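Local coordinates for protein putative cytosine/guanine deaminase (Unidentified, PDB 2PAJ) that catalyses the zinc-dependent hydrolytic deamination of 2-amino-4-hydroxypteridines such as isoxanthopterin, giving 2,4-dihydroxypteridines and ammonium, at residues 191-194 / 195-199; 139-142 / 143-147; 174-178 / 179-183; 204-208 / 209-213. All blocks are in the same frame, centred on the assembly; numbering follows the deposited sequence.

Contact 1 of 4, residues 191-194 / 195-199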
loop_
_atom_site.group_PDB
_atom_site.type_symbol
_atom_site.label_atom_id
_atom_site.label_comp_id
_atom_site.label_asym_id
_atom_site.label_seq_id
_atom_site.Cartn_x
_atom_site.Cartn_y
_atom_site.Cartn_z
ATOM N N ASP A 191 17.754 -11.882 -17.794
ATOM C CA ASP A 191 18.245 -10.621 -18.364
ATOM C C ASP A 191 17.121 -9.721 -18.848
ATOM O O ASP A 191 17.228 -8.502 -18.803
ATOM C CB ASP A 191 19.194 -10.917 -19.520
ATOM C CG ASP A 191 20.083 -12.109 -19.230
ATOM O OD1 ASP A 191 21.212 -11.921 -18.713
ATOM O OD2 ASP A 191 19.629 -13.248 -19.491
ATOM N N ALA A 192 16.038 -10.315 -19.321
ATOM C CA ALA A 192 14.928 -9.500 -19.782
ATOM C C ALA A 192 14.387 -8.721 -18.582
ATOM O O ALA A 192 14.154 -7.505 -18.665
ATOM C CB ALA A 192 13.846 -10.386 -20.388
ATOM N N TYR A 193 14.220 -9.439 -17.471
ATOM C CA TYR A 193 13.725 -8.895 -16.206
ATOM C C TYR A 193 14.649 -7.750 -15.799
ATOM O O TYR A 193 14.230 -6.591 -15.722
ATOM C CB TYR A 193 13.764 -9.995 -15.139
ATOM C CG TYR A 193 12.966 -9.745 -13.862
ATOM C CD1 TYR A 193 12.631 -8.449 -13.448
ATOM C CD2 TYR A 193 12.579 -10.821 -13.042
ATOM C CE1 TYR A 193 11.934 -8.226 -12.252
ATOM C CE2 TYR A 193 11.882 -10.615 -11.843
ATOM C CZ TYR A 193 11.564 -9.313 -11.457
ATOM O OH TYR A 193 10.876 -9.099 -10.278
ATOM N N VAL A 194 15.913 -8.083 -15.555
ATOM C CA VAL A 194 16.903 -7.092 -15.155
ATOM C C VAL A 194 16.885 -5.858 -16.046
ATOM O O VAL A 194 16.914 -4.733 -15.568
ATOM C CB VAL A 194 18.327 -7.693 -15.185
ATOM C CG1 VAL A 194 19.337 -6.681 -14.674
ATOM C CG2 VAL A 194 18.368 -8.959 -14.353
ATOM N N ALA A 195 16.837 -6.082 -17.350
ATOM C CA ALA A 195 16.826 -4.997 -18.309
ATOM C C ALA A 195 15.647 -4.066 -18.062
ATOM O O ALA A 195 15.795 -2.842 -18.028
ATOM C CB ALA A 195 16.763 -5.564 -19.724
ATOM N N ASP A 196 14.478 -4.660 -17.868
ATOM C CA ASP A 196 13.265 -3.892 -17.653
ATOM C C ASP A 196 13.347 -2.998 -16.441
ATOM O O ASP A 196 12.912 -1.846 -16.471
ATOM C CB ASP A 196 12.074 -4.824 -17.506
ATOM C CG ASP A 196 10.764 -4.117 -17.747
ATOM O OD1 ASP A 196 9.704 -4.704 -17.429
ATOM O OD2 ASP A 196 10.799 -2.974 -18.261
ATOM N N ILE A 197 13.911 -3.530 -15.370
ATOM C CA ILE A 197 14.030 -2.765 -14.151
ATOM C C ILE A 197 14.955 -1.564 -14.294
ATOM O O ILE A 197 14.694 -0.496 -13.731
ATOM C CB ILE A 197 14.463 -3.678 -13.002
ATOM C CG1 ILE A 197 13.235 -4.442 -12.499
ATOM C CG2 ILE A 197 15.099 -2.875 -11.888
ATOM C CD1 ILE A 197 13.468 -5.221 -11.241
ATOM N N GLU A 198 16.021 -1.723 -15.067
ATOM C CA GLU A 198 16.950 -0.621 -15.288
ATOM C C GLU A 198 16.189 0.464 -16.063
ATOM O O GLU A 198 16.280 1.661 -15.772
ATOM C CB GLU A 198 18.159 -1.137 -16.063
ATOM C CG GLU A 198 18.830 -2.305 -15.342
ATOM C CD GLU A 198 20.231 -2.622 -15.852
ATOM O OE1 GLU A 198 20.366 -3.061 -17.024
ATOM O OE2 GLU A 198 21.198 -2.434 -15.076
ATOM N N ARG A 199 15.402 0.014 -17.032
ATOM C CA ARG A 199 14.597 0.911 -17.832
ATOM C C ARG A 199 13.656 1.672 -16.892
ATOM O O ARG A 199 13.629 2.903 -16.894
ATOM C CB ARG A 199 13.810 0.100 -18.860
ATOM C CG ARG A 199 12.776 0.891 -19.603
ATOM C CD ARG A 199 11.627 -0.020 -20.027
ATOM N NE ARG A 199 10.339 0.679 -20.019
ATOM C CZ ARG A 199 9.243 0.206 -19.428
ATOM N NH1 ARG A 199 9.278 -0.966 -18.803
ATOM N NH2 ARG A 199 8.116 0.911 -19.440
#

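Contact 2 of 4, residues 139-142 / 143-147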
loop_
_atom_site.group_PDB
_atom_site.type_symbol
_atom_site.label_atom_id
_atom_site.label_comp_id
_atom_site.label_asym_id
_atom_site.label_seq_id
_atom_site.Cartn_x
_atom_site.Cartn_y
_atom_site.Cartn_z
ATOM N N TYR A 139 2.659 -8.485 -11.218
ATOM C CA TYR A 139 3.416 -9.578 -11.792
ATOM C C TYR A 139 2.882 -10.063 -13.118
ATOM O O TYR A 139 3.196 -11.173 -13.575
ATOM C CB TYR A 139 3.595 -10.728 -10.796
ATOM C CG TYR A 139 2.340 -11.354 -10.265
ATOM C CD1 TYR A 139 1.529 -12.141 -11.079
ATOM C CD2 TYR A 139 2.017 -11.233 -8.920
ATOM C CE1 TYR A 139 0.437 -12.799 -10.570
ATOM C CE2 TYR A 139 0.930 -11.881 -8.389
ATOM C CZ TYR A 139 0.142 -12.665 -9.218
ATOM O OH TYR A 139 -0.942 -13.315 -8.695
ATOM N N VAL A 140 2.084 -9.220 -13.758
ATOM C CA VAL A 140 1.624 -9.584 -15.079
ATOM C C VAL A 140 2.682 -9.016 -16.044
ATOM O O VAL A 140 2.741 -7.815 -16.334
ATOM C CB VAL A 140 0.197 -9.049 -15.389
ATOM C CG1 VAL A 140 -0.576 -8.895 -14.090
ATOM C CG2 VAL A 140 0.239 -7.767 -16.173
ATOM N N TYR A 141 3.563 -9.919 -16.470
ATOM C CA TYR A 141 4.655 -9.638 -17.391
ATOM C C TYR A 141 4.930 -10.970 -18.086
ATOM O O TYR A 141 4.808 -12.037 -17.476
ATOM C CB TYR A 141 5.901 -9.203 -16.627
ATOM C CG TYR A 141 5.756 -7.884 -15.899
ATOM C CD1 TYR A 141 5.612 -6.688 -16.606
ATOM C CD2 TYR A 141 5.760 -7.834 -14.496
ATOM C CE1 TYR A 141 5.474 -5.487 -15.950
ATOM C CE2 TYR A 141 5.622 -6.628 -13.820
ATOM C CZ TYR A 141 5.476 -5.463 -14.559
ATOM O OH TYR A 141 5.295 -4.271 -13.920
ATOM N N TYR A 142 5.287 -10.914 -19.363
ATOM C CA TYR A 142 5.581 -12.119 -20.134
ATOM C C TYR A 142 6.126 -11.700 -21.483
ATOM O O TYR A 142 5.754 -10.652 -22.006
ATOM C CB TYR A 142 4.318 -12.958 -20.318
ATOM C CG TYR A 142 3.184 -12.229 -21.011
ATOM C CD1 TYR A 142 3.027 -12.301 -22.401
ATOM C CD2 TYR A 142 2.233 -11.514 -20.270
ATOM C CE1 TYR A 142 1.948 -11.696 -23.036
ATOM C CE2 TYR A 142 1.152 -10.903 -20.892
ATOM C CZ TYR A 142 1.011 -11.002 -22.274
ATOM O OH TYR A 142 -0.085 -10.443 -22.893
ATOM N N PRO A 143 7.027 -12.510 -22.055
ATOM C CA PRO A 143 7.617 -12.193 -23.354
ATOM C C PRO A 143 6.587 -11.765 -24.395
ATOM O O PRO A 143 5.592 -12.454 -24.620
ATOM C CB PRO A 143 8.323 -13.489 -23.721
ATOM C CG PRO A 143 8.773 -13.999 -22.386
ATOM C CD PRO A 143 7.545 -13.793 -21.538
ATOM N N GLY A 144 6.820 -10.613 -25.013
ATOM C CA GLY A 144 5.919 -10.137 -26.046
ATOM C C GLY A 144 4.610 -9.506 -25.613
ATOM O O GLY A 144 3.733 -9.277 -26.447
ATOM N N MET A 145 4.455 -9.225 -24.323
ATOM C CA MET A 145 3.230 -8.597 -23.843
ATOM C C MET A 145 2.958 -7.361 -24.709
ATOM O O MET A 145 3.826 -6.503 -24.875
ATOM C CB MET A 145 3.390 -8.215 -22.373
ATOM C CG MET A 145 2.179 -7.507 -21.758
ATOM S SD MET A 145 2.287 -7.446 -19.938
ATOM C CE MET A 145 3.930 -6.801 -19.711
ATOM N N PRO A 146 1.744 -7.266 -25.280
ATOM C CA PRO A 146 1.322 -6.156 -26.141
ATOM C C PRO A 146 1.097 -4.827 -25.441
ATOM O O PRO A 146 0.975 -3.794 -26.098
ATOM C CB PRO A 146 0.040 -6.684 -26.774
ATOM C CG PRO A 146 -0.538 -7.492 -25.689
ATOM C CD PRO A 146 0.666 -8.266 -25.172
ATOM N N PHE A 147 1.029 -4.836 -24.116
ATOM C CA PHE A 147 0.819 -3.585 -23.393
ATOM C C PHE A 147 1.819 -3.391 -22.259
ATOM O O PHE A 147 2.407 -4.349 -21.751
ATOM C CB PHE A 147 -0.612 -3.524 -22.859
ATOM C CG PHE A 147 -0.944 -4.630 -21.923
ATOM C CD1 PHE A 147 -0.736 -4.485 -20.561
ATOM C CD2 PHE A 147 -1.437 -5.827 -22.404
ATOM C CE1 PHE A 147 -1.013 -5.515 -19.686
ATOM C CE2 PHE A 147 -1.721 -6.869 -21.550
ATOM C CZ PHE A 147 -1.509 -6.716 -20.177
#

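Contact 3 of 4, residues 174-178 / 179-183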
loop_
_atom_site.group_PDB
_atom_site.type_symbol
_atom_site.label_atom_id
_atom_site.label_comp_id
_atom_site.label_asym_id
_atom_site.label_seq_id
_atom_site.Cartn_x
_atom_site.Cartn_y
_atom_site.Cartn_z
ATOM N N THR A 174 9.149 -21.931 -13.633
ATOM C CA THR A 174 7.761 -22.340 -13.426
ATOM C C THR A 174 7.552 -23.850 -13.495
ATOM O O THR A 174 6.801 -24.438 -12.689
ATOM C CB THR A 174 6.844 -21.741 -14.508
ATOM O OG1 THR A 174 5.556 -22.370 -14.423
ATOM C CG2 THR A 174 7.450 -21.957 -15.916
ATOM N N ARG A 175 8.199 -24.452 -14.492
ATOM C CA ARG A 175 8.095 -25.876 -14.766
ATOM C C ARG A 175 6.716 -26.481 -14.515
ATOM O O ARG A 175 6.514 -27.398 -13.694
ATOM C CB ARG A 175 9.200 -26.658 -14.053
ATOM C CG ARG A 175 10.251 -27.203 -15.043
ATOM C CD ARG A 175 11.044 -26.062 -15.744
ATOM N NE ARG A 175 10.914 -26.000 -17.209
ATOM C CZ ARG A 175 10.492 -24.919 -17.878
ATOM N NH1 ARG A 175 10.148 -23.813 -17.210
ATOM N NH2 ARG A 175 10.445 -24.920 -19.213
ATOM N N GLN A 176 5.780 -25.849 -15.219
ATOM C CA GLN A 176 4.380 -26.229 -15.337
ATOM C C GLN A 176 4.672 -26.693 -16.782
ATOM O O GLN A 176 3.796 -27.154 -17.529
ATOM C CB GLN A 176 3.460 -24.990 -15.380
ATOM C CG GLN A 176 3.121 -24.253 -14.066
ATOM C CD GLN A 176 2.362 -22.917 -14.327
ATOM O OE1 GLN A 176 2.981 -21.872 -14.600
ATOM N NE2 GLN A 176 1.020 -22.962 -14.258
ATOM N N LEU A 177 5.957 -26.513 -17.120
ATOM C CA LEU A 177 6.613 -26.829 -18.393
ATOM C C LEU A 177 6.659 -25.617 -19.337
ATOM O O LEU A 177 7.538 -24.752 -19.181
ATOM C CB LEU A 177 5.974 -28.052 -19.089
ATOM C CG LEU A 177 6.883 -28.738 -20.132
ATOM C CD1 LEU A 177 8.332 -28.851 -19.595
ATOM C CD2 LEU A 177 6.309 -30.114 -20.477
ATOM N N GLU A 178 5.745 -25.540 -20.305
ATOM C CA GLU A 178 5.740 -24.402 -21.228
ATOM C C GLU A 178 4.700 -24.495 -22.340
ATOM O O GLU A 178 3.837 -23.612 -22.455
ATOM C CB GLU A 178 7.125 -24.227 -21.845
ATOM C CG GLU A 178 7.721 -25.526 -22.309
ATOM C CD GLU A 178 9.160 -25.666 -21.872
ATOM O OE1 GLU A 178 9.574 -26.810 -21.544
ATOM O OE2 GLU A 178 9.876 -24.628 -21.869
ATOM N N ALA A 179 4.799 -25.537 -23.169
ATOM C CA ALA A 179 3.859 -25.747 -24.276
ATOM C C ALA A 179 2.422 -25.899 -23.759
ATOM O O ALA A 179 1.448 -25.696 -24.503
ATOM C CB ALA A 179 4.260 -26.988 -25.066
ATOM N N ASP A 180 2.299 -26.278 -22.486
ATOM C CA ASP A 180 0.990 -26.438 -21.854
ATOM C C ASP A 180 0.769 -25.204 -20.977
ATOM O O ASP A 180 0.110 -25.260 -19.932
ATOM C CB ASP A 180 0.953 -27.731 -21.029
ATOM C CG ASP A 180 2.086 -27.806 -20.024
ATOM O OD1 ASP A 180 3.224 -27.362 -20.368
ATOM O OD2 ASP A 180 1.841 -28.307 -18.894
ATOM N N LEU A 181 1.357 -24.096 -21.431
ATOM C CA LEU A 181 1.275 -22.779 -20.791
ATOM C C LEU A 181 1.215 -21.756 -21.920
ATOM O O LEU A 181 2.102 -21.722 -22.780
ATOM C CB LEU A 181 2.519 -22.490 -19.946
ATOM C CG LEU A 181 2.694 -23.149 -18.576
ATOM C CD1 LEU A 181 4.017 -22.700 -17.957
ATOM C CD2 LEU A 181 1.532 -22.764 -17.677
ATOM N N PRO A 182 0.171 -20.910 -21.939
ATOM C CA PRO A 182 0.037 -19.893 -22.995
ATOM C C PRO A 182 0.977 -18.692 -22.877
ATOM O O PRO A 182 1.622 -18.484 -21.851
ATOM C CB PRO A 182 -1.429 -19.482 -22.888
ATOM C CG PRO A 182 -1.718 -19.646 -21.401
ATOM C CD PRO A 182 -1.026 -20.957 -21.073
ATOM N N THR A 183 1.036 -17.904 -23.948
ATOM C CA THR A 183 1.859 -16.693 -24.022
ATOM C C THR A 183 1.984 -15.993 -22.668
ATOM O O THR A 183 3.074 -15.831 -22.135
ATOM C CB THR A 183 1.240 -15.642 -25.009
ATOM O OG1 THR A 183 0.863 -16.278 -26.239
ATOM C CG2 THR A 183 2.239 -14.521 -25.314
#

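Contact 4 of 4, residues 204-208 / 209-213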
loop_
_atom_site.group_PDB
_atom_site.type_symbol
_atom_site.label_atom_id
_atom_site.label_comp_id
_atom_site.label_asym_id
_atom_site.label_seq_id
_atom_site.Cartn_x
_atom_site.Cartn_y
_atom_site.Cartn_z
ATOM N N TYR A 204 11.000 6.090 -14.062
ATOM C CA TYR A 204 10.090 6.537 -13.011
ATOM C C TYR A 204 10.585 6.757 -11.582
ATOM O O TYR A 204 10.063 7.620 -10.875
ATOM C CB TYR A 204 8.924 5.575 -12.914
ATOM C CG TYR A 204 8.190 5.330 -14.195
ATOM C CD1 TYR A 204 8.345 4.126 -14.884
ATOM C CD2 TYR A 204 7.275 6.270 -14.686
ATOM C CE1 TYR A 204 7.603 3.853 -16.018
ATOM C CE2 TYR A 204 6.529 6.011 -15.824
ATOM C CZ TYR A 204 6.695 4.799 -16.482
ATOM O OH TYR A 204 5.934 4.519 -17.583
ATOM N N HIS A 205 11.569 5.976 -11.151
ATOM C CA HIS A 205 12.069 6.076 -9.784
ATOM C C HIS A 205 12.719 7.401 -9.375
ATOM O O HIS A 205 13.687 7.853 -9.979
ATOM C CB HIS A 205 13.032 4.921 -9.493
ATOM C CG HIS A 205 13.392 4.773 -8.047
ATOM N ND1 HIS A 205 14.595 5.208 -7.531
ATOM C CD2 HIS A 205 12.717 4.222 -7.009
ATOM C CE1 HIS A 205 14.646 4.929 -6.239
ATOM N NE2 HIS A 205 13.519 4.331 -5.898
ATOM N N ASP A 206 12.144 8.009 -8.340
ATOM C CA ASP A 206 12.615 9.252 -7.744
ATOM C C ASP A 206 13.104 8.809 -6.364
ATOM O O ASP A 206 12.384 8.124 -5.647
ATOM C CB ASP A 206 11.459 10.246 -7.602
ATOM C CG ASP A 206 11.857 11.505 -6.848
ATOM O OD1 ASP A 206 12.879 11.487 -6.127
ATOM O OD2 ASP A 206 11.138 12.517 -6.957
ATOM N N ALA A 207 14.315 9.197 -5.984
ATOM C CA ALA A 207 14.856 8.773 -4.707
ATOM C C ALA A 207 14.541 9.638 -3.491
ATOM O O ALA A 207 14.880 9.254 -2.364
ATOM C CB ALA A 207 16.344 8.588 -4.828
ATOM N N SER A 208 13.884 10.780 -3.679
ATOM C CA SER A 208 13.582 11.620 -2.519
ATOM C C SER A 208 12.675 10.872 -1.561
ATOM O O SER A 208 11.968 9.943 -1.954
ATOM C CB SER A 208 12.919 12.941 -2.924
ATOM O OG SER A 208 11.563 12.771 -3.267
ATOM N N PRO A 209 12.696 11.257 -0.280
ATOM C CA PRO A 209 11.838 10.568 0.687
ATOM C C PRO A 209 10.365 10.997 0.603
ATOM O O PRO A 209 9.570 10.721 1.494
ATOM C CB PRO A 209 12.502 10.895 2.022
ATOM C CG PRO A 209 13.053 12.259 1.778
ATOM C CD PRO A 209 13.616 12.190 0.390
ATOM N N ARG A 210 10.015 11.683 -0.476
ATOM C CA ARG A 210 8.644 12.112 -0.695
ATOM C C ARG A 210 8.371 12.058 -2.192
ATOM O O ARG A 210 7.698 12.914 -2.770
ATOM C CB ARG A 210 8.407 13.519 -0.126
ATOM C CG ARG A 210 9.356 14.590 -0.609
ATOM C CD ARG A 210 9.506 15.635 0.469
ATOM N NE ARG A 210 8.271 16.371 0.717
ATOM C CZ ARG A 210 7.953 16.927 1.888
ATOM N NH1 ARG A 210 8.773 16.817 2.933
ATOM N NH2 ARG A 210 6.829 17.629 2.005
ATOM N N ALA A 211 8.916 11.022 -2.811
ATOM C CA ALA A 211 8.752 10.795 -4.231
ATOM C C ALA A 211 7.294 10.422 -4.537
ATOM O O ALA A 211 6.629 9.788 -3.728
ATOM C CB ALA A 211 9.697 9.681 -4.673
ATOM N N MET A 212 6.797 10.838 -5.696
ATOM C CA MET A 212 5.440 10.508 -6.103
ATOM C C MET A 212 5.475 9.237 -6.934
ATOM O O MET A 212 4.434 8.693 -7.307
ATOM C CB MET A 212 4.821 11.647 -6.913
ATOM C CG MET A 212 4.482 12.880 -6.093
ATOM S SD MET A 212 3.380 12.558 -4.693
ATOM C CE MET A 212 1.844 12.205 -5.537
ATOM N N ARG A 213 6.690 8.775 -7.222
ATOM C CA ARG A 213 6.910 7.558 -7.993
ATOM C C ARG A 213 8.105 6.775 -7.486
ATOM O O ARG A 213 9.141 7.340 -7.169
ATOM C CB ARG A 213 7.092 7.886 -9.466
ATOM C CG ARG A 213 5.788 8.082 -10.153
ATOM C CD ARG A 213 5.942 8.689 -11.509
ATOM N NE ARG A 213 4.652 8.696 -12.184
ATOM C CZ ARG A 213 4.458 9.087 -13.435
ATOM N NH1 ARG A 213 5.485 9.523 -14.158
ATOM N NH2 ARG A 213 3.245 9.004 -13.971
HETATM O O HOH W 1 8.472 12.231 -7.296
#

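Contact 1 of 4, residues 191-194 / 195-199
Y193 and I197 lie one helical turn apart, and their side chains cross obliquely. The methyl CD1 of I197 comes to 3.5 Å from CE1 of Y193. Y193 has its CG anti to the backbone N (chi1 -165°), which sends the ring outward from the helix, its CE1 side beside the isoleucine. Both residues also press on M217 of strand 213-217, while the Y193 hydroxyl bonds to the backbone O of R168. On another flank V194 CG1 sits 4.3 Å from the carboxylate carbon CD of E198, a loose touch; that carboxylate forms a salt bridge with R240.

Four successive i to i+4 backbone bonds run beneath these side chains, from A195 N to D191 O at 2.8 Å through to E198 N and V194 O at 3.2 Å.

The charged contact is between D196 and R199. NH1 of R199 meets the syn lone pair of D196 OD2 at 2.6 Å, with the oxygen practically in the guanidinium plane. R168 takes the other carboxylate oxygen and D148 takes R199 NH2, so the pair belongs to a wider charge network.

Side-chain pairs three and four residues apart, as here, belong to an amphipathic outer helix of the amidohydrolase TIM barrel, whose apolar side is laid on a barrel strand.

Contact 2 of 4, residues 139-142 / 143-147
Y142 and M145 are the ends of a type II beta turn in the loop that leaves strand 131-136 on its way to helix 149-159. M145 N donates to Y142 O at 3.0 Å, and G144 occupies the third position of the turn, with positive phi (78°).

The side chains close over the same turn. CB of M145 stands over the face of the Y142 ring, 3.7 Å from its centroid, a CH-pi contact. Further out, SD approaches that ring obliquely at 4.5 Å from the centroid, a Met-aromatic contact. The methionine bends at its last torsion (chi3 50°), turning the methyl CE toward the Y141 ring, where it lies 3.5 Å from CD1. CG of M145 meanwhile lies over the centre of the F147 ring, so three aromatic side chains touch this one methionine. V140 CG2 adds a looser contact, 4.4 Å from CE1 of F147.

Outside the turn, Y141 OH bonds to S150, and R168 makes a cation-pi contact with the Y141 ring. The V140 side chain is about 8 Å from those of zinc ligand H78 and of Q81, a probable substrate-binding residue. With one turn bond and otherwise dispersion and sulfur-pi contacts, the side-chain packing here depends chiefly on shape rather than charge.

Contact 3 of 4, residues 174-178 / 179-183
The Q176 amide carries L181 on one face: CD2 of the leucine stands over it, 3.5 Å from CD and equally far from OE1 and NE2. At the edge of the same amide, T174 OG1 donates to OE1 at 2.6 Å, in the carbonyl plane and on a lone pair, which helps fix the amide's rotation. The other flat group is the R175 guanidinium. The carbonyl carbon of L177 lies over one of its faces, toward the rim, and OE2 of E178 comes in at its edge to form a salt bridge, 2.7 Å from NH2.

L181 points into the loop and crosses Q176 at about a right angle. Its CD1 is 3.5 Å from Q176 CB, and it meets the hydroxyl end of T174 tip to tip, 3.9 Å from OG1.

The backbone folds through a type I beta turn from E178 to L181, whose closing bond, L181 N to E178 O, is weak. A firmer bond runs from E178 N to OD1 of D180 at 3.1 Å, with the oxygen met nearly along its C-O axis. D180 holds CG between its backbone N and carbonyl carbon (chi1 54°), which folds the carboxylate back over the preceding residues.

T174 rests on P187, further along this surface loop, which leads from strand 163-168 to helix 190-203.

Contact 4 of 4, residues 204-208 / 209-213
The carboxylate of D206, whose CG rests against the A211 methyl, is held at both oxygens. S208 N donates to OD1 at 2.7 Å, almost straight (172° at the hydrogen), arriving on the anti side and somewhat out of the carboxylate plane. OD2 takes a hydrogen bond from a water at 2.7 Å, and that water accepts one from M212 N, also at 2.7 Å, so the acid bridges the two limbs of the loop. CG lies anti to the backbone N of D206 (chi1 174°), bringing the carboxylate round to the amide of S208.

A bond from an aspartate oxygen to the amide two residues on makes this an Asx turn. It helps reverse the chain between helix 190-203 and strand 213-217, a helix-to-strand connection of the TIM barrel. Around the bend the remaining bonds are modest: R210 N reaches S208 OG at 3.4 Å, weakly, and A211 N bonds weakly to S208 O. Between the limbs, the methyl of A211 packs on CB of D206 at 3.5 Å, and D206 N donates to R213 O at 3.3 Å, from above the carbonyl plane.

At the open end of the loop Y204 meets R213. NH1 lies at the ring edge, 3.8 Å from CD2, while CD2 sits over a face of the guanidinium; the two planes stand 86° apart. The ring of Y204 also stacks on F154 of helix 149-159. R210 turns away from the loop, to a salt bridge with D44 and a hydrogen bond to the backbone O of G409.

From the N terminus, the contacts follow one another in series, without nesting or crossing. Contact 2 turns the chain between strand 131-136 and helix 149-159. Contact 3 bends the excursion between strand 163-168 and helix 190-203; it touches contact 2, where T183 O lies 3.5 Å from Y142 CD1, so two successive barrel loops meet. Contact 1 is inside helix 190-203, and contact 4 closes the loop from that helix into strand 213-217. R168 joins contacts 1 and 2 indirectly, through Y193, D196 and Y141. Contacts 3 and 4 are farthest apart, their centres about 37 Å from each other: contacts 2 and 3 follow the C-terminal ends of their strands, whereas contact 4 leads into the N-terminal end of strand 213-217.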